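Local coordinates for protein fatty acid synthase 1, isoform A (Drosophila melanogaster, PDB 6FN6) that probably builds long-chain saturated fatty acids from acetyl-CoA and malonyl-CoA with NADPH, this chain being its dehydratase, enoylreductase and ketoreductase region, at residues Val382-Asp387 with Leu410-Lys415. Numbering follows the deposited sequence.
Sequences VLSRPD and LPTYTK
Leu383 and Tyr413 form the tightly packed part of this small contact, which buries 123 Å² in all. The two side chains run alongside each other, and one methyl of the leucine, CD1, meets the edge of the aromatic ring in its plane, 3.8 Å from Tyr413 CD1 and 3.9 Å from Tyr413 CE1. The tyrosine CG stands anti to the backbone N (chi1 173°), which brings the ring beside the leucine, and the turn about CB-CG (chi2 66°) sets its edge toward the methyl. Leu420 and Leu421, further along helix 410-423, also touch Leu383, while Val439 and Val441 pack on Tyr413, whose OH is hydrogen-bonded to Glu431. The segments follow two neighbouring parallel strands, 374-380 and 402-409, of a mixed sheet whose strand order and antiparallel strand 438-445 match a class I methyltransferase fold, consistent with the pseudo-methyltransferase domain of animal fatty acid synthases. The more open side is polar and looser. There Ser384 OG and Thr412 OG1 lie 3.6 Å apart without bonding, each hydroxyl engaged beside the segments: Ser384 OG with Glu408 OE1, Thr412 OG1 with the carbonyl of Thr409. At chi1 58°, Thr412 OG1 sits between its own N and carbonyl carbon, turned back toward the start of the helix. The other carboxylate oxygen of Glu408 accepts the backbone N-H of Leu383, so a single acidic side chain at the end of strand 402-409 holds two consecutive loop residues beside the helix.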
loop_
_atom_site.group_PDB
_atom_site.type_symbol
_atom_site.label_atom_id
_atom_site.label_comp_id
_atom_site.label_asym_id
_atom_site.label_seq_id
_atom_site.Cartn_x
_atom_site.Cartn_y
_atom_site.Cartn_z
ATOM N N VAL A 382 63.938 7.407 -51.851
ATOM C CA VAL A 382 64.239 8.602 -52.629
ATOM C C VAL A 382 65.680 8.535 -53.125
ATOM O O VAL A 382 65.982 8.958 -54.241
ATOM C CB VAL A 382 63.991 9.877 -51.801
ATOM C CG1 VAL A 382 64.378 11.126 -52.591
ATOM C CG2 VAL A 382 62.538 9.950 -51.366
ATOM N N LEU A 383 66.566 8.007 -52.289
ATOM C CA LEU A 383 67.972 7.868 -52.648
ATOM C C LEU A 383 68.195 6.600 -53.471
ATOM O O LEU A 383 69.269 6.395 -54.036
ATOM C CB LEU A 383 68.844 7.845 -51.393
ATOM C CG LEU A 383 68.648 9.018 -50.430
ATOM C CD1 LEU A 383 69.502 8.833 -49.186
ATOM C CD2 LEU A 383 68.968 10.351 -51.107
ATOM N N SER A 384 67.175 5.748 -53.524
ATOM C CA SER A 384 67.230 4.511 -54.297
ATOM C C SER A 384 66.966 4.772 -55.776
ATOM O O SER A 384 67.537 4.111 -56.643
ATOM C CB SER A 384 66.218 3.503 -53.758
ATOM O OG SER A 384 66.472 3.212 -52.395
ATOM N N ARG A 385 66.086 5.731 -56.051
ATOM C CA ARG A 385 65.705 6.079 -57.416
ATOM C C ARG A 385 66.931 6.274 -58.310
ATOM O O ARG A 385 67.987 6.695 -57.834
ATOM C CB ARG A 385 64.865 7.358 -57.419
ATOM C CG ARG A 385 63.499 7.230 -56.760
ATOM C CD ARG A 385 62.398 6.961 -57.775
ATOM N NE ARG A 385 62.459 5.607 -58.317
ATOM C CZ ARG A 385 61.660 5.146 -59.274
ATOM N NH1 ARG A 385 60.734 5.932 -59.808
ATOM N NH2 ARG A 385 61.788 3.897 -59.701
ATOM N N PRO A 386 66.796 5.961 -59.612
ATOM C CA PRO A 386 67.927 6.101 -60.536
ATOM C C PRO A 386 68.265 7.561 -60.823
ATOM O O PRO A 386 69.437 7.907 -60.966
ATOM C CB PRO A 386 67.436 5.389 -61.799
ATOM C CG PRO A 386 65.959 5.533 -61.756
ATOM C CD PRO A 386 65.580 5.489 -60.301
ATOM N N ASP A 387 67.239 8.401 -60.910
ATOM C CA ASP A 387 67.428 9.825 -61.157
ATOM C C ASP A 387 67.336 10.610 -59.852
ATOM O O ASP A 387 66.604 10.232 -58.936
ATOM C CB ASP A 387 66.397 10.343 -62.166
ATOM C CG ASP A 387 64.964 10.077 -61.734
ATOM O OD1 ASP A 387 64.629 10.325 -60.555
ATOM O OD2 ASP A 387 64.167 9.618 -62.579
ATOM N N LEU A 410 68.642 -0.366 -46.225
ATOM C CA LEU A 410 69.974 -0.238 -45.642
ATOM C C LEU A 410 71.107 -0.503 -46.639
ATOM O O LEU A 410 72.040 0.295 -46.734
ATOM C CB LEU A 410 70.117 -1.179 -44.444
ATOM C CG LEU A 410 71.416 -1.063 -43.639
ATOM C CD1 LEU A 410 71.695 0.372 -43.208
ATOM C CD2 LEU A 410 71.362 -1.973 -42.426
ATOM N N PRO A 411 71.038 -1.620 -47.385
ATOM C CA PRO A 411 72.151 -1.866 -48.309
ATOM C C PRO A 411 72.365 -0.725 -49.299
ATOM O O PRO A 411 73.500 -0.296 -49.491
ATOM C CB PRO A 411 71.736 -3.157 -49.030
ATOM C CG PRO A 411 70.282 -3.307 -48.775
ATOM C CD PRO A 411 70.044 -2.704 -47.435
ATOM N N THR A 412 71.289 -0.239 -49.909
ATOM C CA THR A 412 71.391 0.839 -50.887
ATOM C C THR A 412 71.852 2.138 -50.235
ATOM O O THR A 412 72.726 2.827 -50.761
ATOM C CB THR A 412 70.048 1.091 -51.600
ATOM O OG1 THR A 412 69.039 1.412 -50.633
ATOM C CG2 THR A 412 69.626 -0.134 -52.393
ATOM N N TYR A 413 71.263 2.469 -49.092
ATOM C CA TYR A 413 71.591 3.712 -48.409
ATOM C C TYR A 413 73.085 3.789 -48.099
ATOM O O TYR A 413 73.679 4.869 -48.106
ATOM C CB TYR A 413 70.786 3.853 -47.116
ATOM C CG TYR A 413 71.203 5.046 -46.290
ATOM C CD1 TYR A 413 71.005 6.338 -46.758
ATOM C CD2 TYR A 413 71.810 4.883 -45.053
ATOM C CE1 TYR A 413 71.392 7.435 -46.013
ATOM C CE2 TYR A 413 72.201 5.975 -44.300
ATOM C CZ TYR A 413 71.990 7.248 -44.786
ATOM O OH TYR A 413 72.376 8.338 -44.042
ATOM N N THR A 414 73.683 2.636 -47.821
ATOM C CA THR A 414 75.094 2.571 -47.453
ATOM C C THR A 414 76.021 2.763 -48.655
ATOM O O THR A 414 76.960 3.554 -48.598
ATOM C CB THR A 414 75.427 1.229 -46.774
ATOM O OG1 THR A 414 74.583 1.048 -45.631
ATOM C CG2 THR A 414 76.885 1.193 -46.328
ATOM N N LYS A 415 75.761 2.037 -49.738
ATOM C CA LYS A 415 76.691 2.007 -50.862
ATOM C C LYS A 415 76.620 3.272 -51.715
ATOM O O LYS A 415 77.617 3.667 -52.321
ATOM C CB LYS A 415 76.438 0.779 -51.745
ATOM C CG LYS A 415 75.039 0.688 -52.341
ATOM C CD LYS A 415 74.866 -0.610 -53.124
ATOM C CE LYS A 415 73.456 -0.765 -53.682
ATOM N NZ LYS A 415 73.042 0.390 -54.528
#